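Local coordinates for outer membrane protein YopM (Yersinia pestis, PDB 1JL5), which probably alters host cell physiology as a leucine-rich repeat effector that promotes bacterial survival in host tissues, at residues A304-R310 / N323-L329; V62-R66 / L76-L81; P131-G137 / F154-D159. All coordinates share one frame; numbering follows the deposited sequence.

In the fold
Following the chain from its N terminus, contact 2 comes first. It folds strand 75-77 and the turn after it back onto helix 58-71, closing a short loop that joins the N-terminal helices to the first repeat. Contact 3 follows, pairing strand 135-137 with strand 157-159 and closing one coil of the solenoid. Contact 1 comes last and stacks loop 304-310 on loop 323-329 of the next coil, beside two calcium ions. The three loops lie in series, and none crosses or encloses another. The centres of contacts 2 and 3 are about 21 Å apart. Contact 1 lies on the opposite side of the chain's centre, its centre about 43 Å from that of contact 3.

Contact 1: residues A304-R310 / N323-L329; sequences ASSNEIR and NVSNNKL. With CA (calcium ion), chain C; CA (calcium ion), chain B.
K328, N327 and I309 bury the most surface here, and each is held in a different way. The amide of N327 lies between the two turns and uses both its oxygen and its nitrogen. Its OD1 accepts from I309 N at 2.9 Å and from N307 N, the two donors coming from opposite faces of the carbonyl plane. Its ND2 gives one proton to A304 O at 2.7 Å, with an N-H...O angle of 167°, and the other to V324 O of its own turn. These four bonds fix the rotation of the amide. N307 ND2 reaches A304 O from the other face and also bonds V284 O, so the same scheme runs on into the preceding coil. I309 lies alongside N327. Its CG2 branch packs on L329 CD2 at 3.6 Å, and its carbonyl O takes K328 N at 2.7 Å.

The K328 chain bends at chi2 and again at chi4 (56°). The second bend turns NZ onto the carboxylate of E308, 2.6 Å from OE2, in a salt bridge, on the syn side but tilted out of the carboxylate plane. Among the ligands of one calcium ion are E308 OE1, at 2.3 Å, N307 O and two waters. N326 OD1 binds the second calcium ion at 2.2 Å, while its ND2 donates to S306 OG and its polar end also meets E286 of the second subunit. D266 of the second subunit contributes to both metal sites. The arrangement is the asparagine ladder of a leucine-rich repeat solenoid, here bordered by calcium sites at a subunit interface.

Contact 2: residues V62-R66 / L76-L81; sequences VSRLR and LELNNL
R64 reaches across from the helix and lies beside E77, both side chains pointing the same way. The arginine chain bends at chi2 (-79°), which carries the guanidinium along the strand edge to the backbone. R64 NH1 donates to E77 O at 2.6 Å. The bond is bent, with an N-H...O angle of 134°, and the oxygen sits somewhat out of the guanidinium plane. The carboxylate of E77 does not meet the guanidinium squarely. The two planes are 48° apart, and E77 OE1 stands over one guanidinium face. At best a long, uncertain salt bridge links R64 NH1 and E77 OE2. A water also lies between the groups, accepting from R64 NH1 at 2.9 Å and lying close to E77 OE2 and N79 O. L78 CA and N79 N lie at the guanidinium edge.

The aliphatic part of R64 runs past L78 in the opposite direction. L78 CD2 touches R64 CB at 3.3 Å and lies 3.6 Å from R64 CG. The contact joins helix 58-71 to strand 75-77, the first strand of the leucine-rich repeat solenoid, so the helix covers the N-terminal end of the repeats. Further along the hydrophobic side, L65 and L76 cross at a slant. The CD2 methyls of L65 and L76 are 3.3 Å apart, tighter than normal carbon contact. L76 CD1 lies 3.7 Å from R64 O. L65 also packs on W43 of helix 36-48, which backs the helix. L81 comes at a slant to the guanidinium, with L81 CD1 3.7 Å from R64 NH1. L81 also touches M60 and A61 of the same helix.

Contact 3: residues P131-G137 / F154-D159; sequences PLLEYLG and FLKIID
L155 CD2 packs on L136 CB at 3.8 Å, with L133 CG a little further off. I158 CG1 also approaches L136 CB, on the same face of the strands. These aliphatic groups belong to the interior of the coil, where L133 and L136 also touch L116 of the preceding strand.

On the other face, Y135 and I157 cross. I157 CG2 lies over the Y135 ring, 3.9 Å from its centroid and 16° off the ring normal, a CH-pi contact. CG2 is anti to the backbone N, which places this methyl rather than CG1 over the ring. G137 CA sits at the ring edge.

The two strands run parallel, and three of the four backbone bonds are nearly straight. L136 N donates to I157 O at 2.6 Å, and D159 N to L136 O at the same length. E134 O accepts from both I157 N and K156 N.

Ahead of the strands, the F154 ring lies beside L132, 3.6 Å from F154 CE2 to L132 CD2, with P131 O at its edge. A water joins P131 O, L133 O and F154 N. K156 runs alongside E134, but K156 NZ stays 4.2 Å from E134 OE2 and bonds F154 O instead. This parallel pairing of successive repeats is that of a leucine-rich repeat solenoid.

Contact 1: residues A304-R310 / N323-L329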
loop_
_atom_site.group_PDB
_atom_site.type_symbol
_atom_site.label_atom_id
_atom_site.label_comp_id
_atom_site.label_asym_id
_atom_site.label_seq_id
_atom_site.Cartn_x
_atom_site.Cartn_y
_atom_site.Cartn_z
ATOM N N ALA A 304 -18.486 3.331 7.186
ATOM C CA ALA A 304 -19.339 2.154 7.109
ATOM C C ALA A 304 -18.775 1.298 5.987
ATOM O O ALA A 304 -19.473 0.495 5.378
ATOM C CB ALA A 304 -20.768 2.567 6.791
ATOM N N SER A 305 -17.495 1.492 5.710
ATOM C CA SER A 305 -16.847 0.744 4.651
ATOM C C SER A 305 -16.830 -0.740 4.959
ATOM O O SER A 305 -16.890 -1.157 6.117
ATOM C CB SER A 305 -15.409 1.232 4.461
ATOM O OG SER A 305 -14.661 1.019 5.643
ATOM N N SER A 306 -16.759 -1.535 3.904
ATOM C CA SER A 306 -16.679 -2.977 4.040
ATOM C C SER A 306 -17.792 -3.614 4.839
ATOM O O SER A 306 -17.567 -4.448 5.711
ATOM C CB SER A 306 -15.323 -3.354 4.618
ATOM O OG SER A 306 -14.333 -3.059 3.651
ATOM N N ASN A 307 -19.002 -3.186 4.542
ATOM C CA ASN A 307 -20.175 -3.757 5.153
ATOM C C ASN A 307 -20.826 -4.327 3.927
ATOM O O ASN A 307 -20.141 -4.665 2.972
ATOM C CB ASN A 307 -21.034 -2.671 5.791
ATOM C CG ASN A 307 -20.647 -2.423 7.224
ATOM O OD1 ASN A 307 -20.924 -3.245 8.090
ATOM N ND2 ASN A 307 -19.973 -1.306 7.482
ATOM N N GLU A 308 -22.135 -4.447 3.934
ATOM C CA GLU A 308 -22.805 -4.954 2.760
ATOM C C GLU A 308 -23.876 -3.918 2.493
ATOM O O GLU A 308 -24.990 -4.234 2.095
ATOM C CB GLU A 308 -23.411 -6.327 3.042
ATOM C CG GLU A 308 -23.793 -7.057 1.780
ATOM C CD GLU A 308 -22.588 -7.491 0.975
ATOM O OE1 GLU A 308 -21.482 -6.939 1.178
ATOM O OE2 GLU A 308 -22.750 -8.389 0.131
ATOM N N ILE A 309 -23.511 -2.664 2.733
ATOM C CA ILE A 309 -24.431 -1.555 2.560
ATOM C C ILE A 309 -24.916 -1.464 1.133
ATOM O O ILE A 309 -24.143 -1.200 0.214
ATOM C CB ILE A 309 -23.782 -0.212 2.917
ATOM C CG1 ILE A 309 -23.240 -0.249 4.354
ATOM C CG2 ILE A 309 -24.800 0.905 2.749
ATOM C CD1 ILE A 309 -24.266 -0.600 5.365
ATOM N N ARG A 310 -26.206 -1.682 0.952
ATOM C CA ARG A 310 -26.796 -1.606 -0.368
ATOM C C ARG A 310 -27.373 -0.227 -0.554
ATOM O O ARG A 310 -27.591 0.221 -1.674
ATOM C CB ARG A 310 -27.927 -2.602 -0.509
ATOM C CG ARG A 310 -27.533 -4.037 -0.398
ATOM C CD ARG A 310 -28.471 -4.778 -1.289
ATOM N NE ARG A 310 -28.811 -6.094 -0.794
ATOM C CZ ARG A 310 -29.673 -6.882 -1.412
ATOM N NH1 ARG A 310 -30.251 -6.458 -2.527
ATOM N NH2 ARG A 310 -29.946 -8.081 -0.928
ATOM N N ASN A 323 -17.267 7.406 4.639
ATOM C CA ASN A 323 -16.502 6.326 4.074
ATOM C C ASN A 323 -17.436 5.141 4.026
ATOM O O ASN A 323 -17.770 4.553 5.053
ATOM C CB ASN A 323 -15.287 5.984 4.925
ATOM C CG ASN A 323 -14.402 4.967 4.254
ATOM O OD1 ASN A 323 -14.848 4.260 3.349
ATOM N ND2 ASN A 323 -13.154 4.876 4.687
ATOM N N VAL A 324 -17.896 4.822 2.827
ATOM C CA VAL A 324 -18.781 3.687 2.632
ATOM C C VAL A 324 -18.088 2.840 1.589
ATOM O O VAL A 324 -18.705 2.120 0.806
ATOM C CB VAL A 324 -20.153 4.125 2.133
ATOM C CG1 VAL A 324 -20.883 4.863 3.242
ATOM C CG2 VAL A 324 -19.999 5.007 0.912
ATOM N N SER A 325 -16.773 2.960 1.591
ATOM C CA SER A 325 -15.947 2.217 0.671
ATOM C C SER A 325 -16.234 0.742 0.831
ATOM O O SER A 325 -16.550 0.260 1.920
ATOM C CB SER A 325 -14.471 2.459 0.971
ATOM O OG SER A 325 -13.670 1.728 0.064
ATOM N N ASN A 326 -16.120 0.025 -0.270
ATOM C CA ASN A 326 -16.313 -1.403 -0.249
ATOM C C ASN A 326 -17.640 -1.831 0.334
ATOM O O ASN A 326 -17.706 -2.509 1.355
ATOM C CB ASN A 326 -15.178 -2.076 0.517
ATOM C CG ASN A 326 -15.216 -3.575 0.374
ATOM O OD1 ASN A 326 -15.640 -4.086 -0.657
ATOM N ND2 ASN A 326 -14.767 -4.287 1.398
ATOM N N ASN A 327 -18.702 -1.410 -0.322
ATOM C CA ASN A 327 -20.024 -1.798 0.092
ATOM C C ASN A 327 -20.716 -2.232 -1.163
ATOM O O ASN A 327 -20.055 -2.590 -2.130
ATOM C CB ASN A 327 -20.738 -0.649 0.783
ATOM C CG ASN A 327 -20.435 -0.617 2.262
ATOM O OD1 ASN A 327 -20.799 -1.539 2.991
ATOM N ND2 ASN A 327 -19.749 0.424 2.710
ATOM N N LYS A 328 -22.036 -2.226 -1.164
ATOM C CA LYS A 328 -22.749 -2.660 -2.346
ATOM C C LYS A 328 -23.688 -1.571 -2.785
ATOM O O LYS A 328 -24.795 -1.823 -3.247
ATOM C CB LYS A 328 -23.495 -3.954 -2.048
ATOM C CG LYS A 328 -22.559 -5.072 -1.607
ATOM C CD LYS A 328 -21.599 -5.438 -2.726
ATOM C CE LYS A 328 -20.477 -6.339 -2.231
ATOM N NZ LYS A 328 -20.979 -7.586 -1.587
ATOM N N LEU A 329 -23.207 -0.347 -2.641
ATOM C CA LEU A 329 -23.966 0.825 -3.013
ATOM C C LEU A 329 -23.956 1.008 -4.513
ATOM O O LEU A 329 -22.900 1.022 -5.142
ATOM C CB LEU A 329 -23.365 2.065 -2.356
ATOM C CG LEU A 329 -23.516 2.096 -0.840
ATOM C CD1 LEU A 329 -22.599 3.151 -0.244
ATOM C CD2 LEU A 329 -24.969 2.365 -0.497
HETATM CA CA CA C . -19.370 -6.549 1.975
HETATM CA CA CA B . -16.105 -5.409 -2.407
HETATM O O HOH W 1 -27.513 -2.126 -3.831
HETATM O O HOH W 2 -18.814 -4.865 0.416
HETATM O O HOH W 3 -17.894 -3.959 -2.715
HETATM O O HOH W 4 -14.399 -6.523 -1.557
HETATM O O HOH W 5 -14.713 -4.492 -3.877
HETATM O O HOH W 6 -17.131 -6.533 2.524
#

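Contact 2: residues V62-R66 / L76-L81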
loop_
_atom_site.group_PDB
_atom_site.type_symbol
_atom_site.label_atom_id
_atom_site.label_comp_id
_atom_site.label_asym_id
_atom_site.label_seq_id
_atom_site.Cartn_x
_atom_site.Cartn_y
_atom_site.Cartn_z
ATOM N N VAL A 62 23.674 10.887 33.152
ATOM C CA VAL A 62 24.343 11.409 34.336
ATOM C C VAL A 62 24.194 12.915 34.351
ATOM O O VAL A 62 23.923 13.514 35.384
ATOM C CB VAL A 62 25.834 11.053 34.350
ATOM C CG1 VAL A 62 26.526 11.786 35.486
ATOM C CG2 VAL A 62 26.000 9.552 34.512
ATOM N N SER A 63 24.363 13.523 33.187
ATOM C CA SER A 63 24.223 14.962 33.073
ATOM C C SER A 63 22.821 15.366 33.514
ATOM O O SER A 63 22.645 16.346 34.234
ATOM C CB SER A 63 24.460 15.396 31.630
ATOM O OG SER A 63 24.264 16.790 31.497
ATOM N N ARG A 64 21.822 14.600 33.079
ATOM C CA ARG A 64 20.433 14.877 33.434
ATOM C C ARG A 64 20.274 14.642 34.927
ATOM O O ARG A 64 19.658 15.433 35.637
ATOM C CB ARG A 64 19.485 13.937 32.683
ATOM C CG ARG A 64 19.629 13.925 31.165
ATOM C CD ARG A 64 18.950 15.110 30.518
ATOM N NE ARG A 64 19.065 15.067 29.061
ATOM C CZ ARG A 64 18.462 14.175 28.280
ATOM N NH1 ARG A 64 17.685 13.238 28.806
ATOM N NH2 ARG A 64 18.647 14.214 26.966
ATOM N N LEU A 65 20.833 13.534 35.394
ATOM C CA LEU A 65 20.762 13.176 36.802
ATOM C C LEU A 65 21.339 14.285 37.662
ATOM O O LEU A 65 20.712 14.741 38.618
ATOM C CB LEU A 65 21.533 11.882 37.042
ATOM C CG LEU A 65 20.827 10.622 36.549
ATOM C CD1 LEU A 65 21.822 9.494 36.383
ATOM C CD2 LEU A 65 19.729 10.257 37.539
ATOM N N ARG A 66 22.542 14.714 37.311
ATOM C CA ARG A 66 23.222 15.762 38.050
ATOM C C ARG A 66 22.405 17.038 38.032
ATOM O O ARG A 66 22.142 17.630 39.079
ATOM C CB ARG A 66 24.599 16.019 37.442
ATOM C CG ARG A 66 25.506 14.809 37.455
ATOM C CD ARG A 66 26.841 15.167 36.857
ATOM N NE ARG A 66 27.458 16.251 37.610
ATOM C CZ ARG A 66 28.533 16.108 38.375
ATOM N NH1 ARG A 66 29.120 14.923 38.487
ATOM N NH2 ARG A 66 29.014 17.151 39.031
ATOM N N LEU A 76 13.036 14.121 36.283
ATOM C CA LEU A 76 14.276 13.643 35.708
ATOM C C LEU A 76 13.828 13.004 34.408
ATOM O O LEU A 76 13.018 12.082 34.414
ATOM C CB LEU A 76 14.921 12.593 36.605
ATOM C CG LEU A 76 16.040 11.797 35.934
ATOM C CD1 LEU A 76 17.151 12.738 35.484
ATOM C CD2 LEU A 76 16.562 10.756 36.906
ATOM N N GLU A 77 14.335 13.504 33.294
ATOM C CA GLU A 77 13.949 12.974 32.001
ATOM C C GLU A 77 15.147 12.352 31.306
ATOM O O GLU A 77 16.072 13.043 30.886
ATOM C CB GLU A 77 13.331 14.091 31.153
ATOM C CG GLU A 77 12.756 13.625 29.829
ATOM C CD GLU A 77 13.764 13.685 28.710
ATOM O OE1 GLU A 77 14.156 14.808 28.330
ATOM O OE2 GLU A 77 14.172 12.617 28.215
ATOM N N LEU A 78 15.116 11.030 31.196
ATOM C CA LEU A 78 16.187 10.271 30.572
ATOM C C LEU A 78 15.636 9.500 29.386
ATOM O O LEU A 78 15.982 8.341 29.177
ATOM C CB LEU A 78 16.767 9.291 31.586
ATOM C CG LEU A 78 17.213 9.931 32.898
ATOM C CD1 LEU A 78 17.592 8.851 33.897
ATOM C CD2 LEU A 78 18.380 10.860 32.625
ATOM N N ASN A 79 14.782 10.147 28.606
ATOM C CA ASN A 79 14.181 9.482 27.466
ATOM C C ASN A 79 15.139 9.138 26.353
ATOM O O ASN A 79 16.041 9.902 26.021
ATOM C CB ASN A 79 13.044 10.316 26.875
ATOM C CG ASN A 79 11.913 10.515 27.843
ATOM O OD1 ASN A 79 11.671 9.675 28.711
ATOM N ND2 ASN A 79 11.196 11.622 27.693
ATOM N N ASN A 80 14.920 7.964 25.783
ATOM C CA ASN A 80 15.700 7.487 24.661
ATOM C C ASN A 80 17.205 7.628 24.833
ATOM O O ASN A 80 17.898 8.113 23.938
ATOM C CB ASN A 80 15.245 8.217 23.398
ATOM C CG ASN A 80 15.635 7.487 22.148
ATOM O OD1 ASN A 80 15.489 6.268 22.071
ATOM N ND2 ASN A 80 16.132 8.217 21.157
ATOM N N LEU A 81 17.708 7.194 25.981
ATOM C CA LEU A 81 19.135 7.265 26.245
ATOM C C LEU A 81 19.729 5.872 26.181
ATOM O O LEU A 81 20.891 5.663 26.514
ATOM C CB LEU A 81 19.389 7.897 27.612
ATOM C CG LEU A 81 18.955 9.360 27.704
ATOM C CD1 LEU A 81 19.339 9.938 29.062
ATOM C CD2 LEU A 81 19.619 10.148 26.580
HETATM O O HOH W 7 16.251 12.538 26.369
#

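Contact 3: residues P131-G137 / F154-D159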
loop_
_atom_site.group_PDB
_atom_site.type_symbol
_atom_site.label_atom_id
_atom_site.label_comp_id
_atom_site.label_asym_id
_atom_site.label_seq_id
_atom_site.Cartn_x
_atom_site.Cartn_y
_atom_site.Cartn_z
ATOM N N PRO A 131 4.182 5.470 47.120
ATOM C CA PRO A 131 2.889 5.877 47.675
ATOM C C PRO A 131 2.210 7.068 47.011
ATOM O O PRO A 131 0.987 7.137 46.953
ATOM C CB PRO A 131 3.216 6.142 49.143
ATOM C CG PRO A 131 4.635 6.613 49.084
ATOM C CD PRO A 131 5.249 5.623 48.126
ATOM N N LEU A 132 2.999 8.003 46.503
ATOM C CA LEU A 132 2.436 9.194 45.881
ATOM C C LEU A 132 2.274 9.100 44.369
ATOM O O LEU A 132 1.912 10.083 43.722
ATOM C CB LEU A 132 3.308 10.405 46.210
ATOM C CG LEU A 132 3.621 10.635 47.691
ATOM C CD1 LEU A 132 4.475 11.886 47.827
ATOM C CD2 LEU A 132 2.330 10.779 48.483
ATOM N N LEU A 133 2.527 7.929 43.799
ATOM C CA LEU A 133 2.420 7.793 42.360
ATOM C C LEU A 133 1.061 8.227 41.823
ATOM O O LEU A 133 0.017 7.698 42.202
ATOM C CB LEU A 133 2.715 6.357 41.924
ATOM C CG LEU A 133 3.161 6.301 40.459
ATOM C CD1 LEU A 133 4.458 7.085 40.315
ATOM C CD2 LEU A 133 3.344 4.863 40.006
ATOM N N GLU A 134 1.096 9.213 40.941
ATOM C CA GLU A 134 -0.099 9.747 40.315
ATOM C C GLU A 134 -0.172 9.250 38.880
ATOM O O GLU A 134 -1.253 8.990 38.347
ATOM C CB GLU A 134 -0.050 11.272 40.317
ATOM C CG GLU A 134 -0.294 11.897 41.673
ATOM C CD GLU A 134 0.003 13.378 41.679
ATOM O OE1 GLU A 134 0.040 13.981 40.585
ATOM O OE2 GLU A 134 0.195 13.941 42.777
ATOM N N TYR A 135 0.992 9.123 38.261
ATOM C CA TYR A 135 1.070 8.675 36.885
ATOM C C TYR A 135 1.996 7.477 36.771
ATOM O O TYR A 135 3.176 7.546 37.119
ATOM C CB TYR A 135 1.576 9.818 36.005
ATOM C CG TYR A 135 1.508 9.555 34.516
ATOM C CD1 TYR A 135 2.189 8.484 33.942
ATOM C CD2 TYR A 135 0.777 10.395 33.678
ATOM C CE1 TYR A 135 2.146 8.255 32.568
ATOM C CE2 TYR A 135 0.728 10.176 32.303
ATOM C CZ TYR A 135 1.414 9.105 31.757
ATOM O OH TYR A 135 1.368 8.881 30.400
ATOM N N LEU A 136 1.444 6.367 36.297
ATOM C CA LEU A 136 2.218 5.156 36.106
ATOM C C LEU A 136 2.284 4.884 34.610
ATOM O O LEU A 136 1.399 4.243 34.044
ATOM C CB LEU A 136 1.564 3.975 36.817
ATOM C CG LEU A 136 2.276 2.634 36.621
ATOM C CD1 LEU A 136 3.695 2.723 37.148
ATOM C CD2 LEU A 136 1.508 1.539 37.333
ATOM N N GLY A 137 3.331 5.397 33.975
ATOM C CA GLY A 137 3.511 5.201 32.551
ATOM C C GLY A 137 4.542 4.123 32.313
ATOM O O GLY A 137 5.745 4.385 32.354
ATOM N N PHE A 154 -3.143 8.051 45.028
ATOM C CA PHE A 154 -3.021 9.156 44.090
ATOM C C PHE A 154 -2.817 8.703 42.655
ATOM O O PHE A 154 -2.619 9.527 41.768
ATOM C CB PHE A 154 -1.862 10.051 44.523
ATOM C CG PHE A 154 -1.905 10.418 45.974
ATOM C CD1 PHE A 154 -2.823 11.354 46.442
ATOM C CD2 PHE A 154 -1.068 9.787 46.887
ATOM C CE1 PHE A 154 -2.908 11.653 47.797
ATOM C CE2 PHE A 154 -1.145 10.080 48.245
ATOM C CZ PHE A 154 -2.067 11.013 48.700
ATOM N N LEU A 155 -2.855 7.395 42.432
ATOM C CA LEU A 155 -2.671 6.862 41.091
ATOM C C LEU A 155 -3.853 7.272 40.231
ATOM O O LEU A 155 -4.939 6.706 40.349
ATOM C CB LEU A 155 -2.585 5.338 41.121
ATOM C CG LEU A 155 -1.339 4.717 40.488
ATOM C CD1 LEU A 155 -1.609 3.258 40.195
ATOM C CD2 LEU A 155 -0.959 5.461 39.224
ATOM N N LYS A 156 -3.638 8.255 39.365
ATOM C CA LYS A 156 -4.694 8.746 38.492
ATOM C C LYS A 156 -4.584 8.150 37.093
ATOM O O LYS A 156 -5.586 7.792 36.477
ATOM C CB LYS A 156 -4.628 10.272 38.396
ATOM C CG LYS A 156 -4.784 10.999 39.723
ATOM C CD LYS A 156 -4.472 12.484 39.573
ATOM C CE LYS A 156 -4.415 13.185 40.934
ATOM N NZ LYS A 156 -3.598 12.433 41.940
ATOM N N ILE A 157 -3.360 8.048 36.591
ATOM C CA ILE A 157 -3.139 7.507 35.264
ATOM C C ILE A 157 -2.263 6.265 35.295
ATOM O O ILE A 157 -1.150 6.287 35.809
ATOM C CB ILE A 157 -2.465 8.540 34.324
ATOM C CG1 ILE A 157 -3.393 9.731 34.082
ATOM C CG2 ILE A 157 -2.125 7.888 32.993
ATOM C CD1 ILE A 157 -3.422 10.710 35.204
ATOM N N ILE A 158 -2.789 5.174 34.755
ATOM C CA ILE A 158 -2.046 3.935 34.669
ATOM C C ILE A 158 -1.972 3.616 33.190
ATOM O O ILE A 158 -2.992 3.385 32.540
ATOM C CB ILE A 158 -2.746 2.743 35.365
ATOM C CG1 ILE A 158 -2.584 2.823 36.883
ATOM C CG2 ILE A 158 -2.137 1.432 34.875
ATOM C CD1 ILE A 158 -3.154 4.061 37.484
ATOM N N ASP A 159 -0.764 3.634 32.654
ATOM C CA ASP A 159 -0.571 3.299 31.264
ATOM C C ASP A 159 0.348 2.099 31.250
ATOM O O ASP A 159 1.561 2.235 31.381
ATOM C CB ASP A 159 0.080 4.446 30.503
ATOM C CG ASP A 159 0.247 4.134 29.035
ATOM O OD1 ASP A 159 -0.058 2.988 28.632
ATOM O OD2 ASP A 159 0.679 5.027 28.283
HETATM O O HOH W 8 -0.646 6.801 44.588
#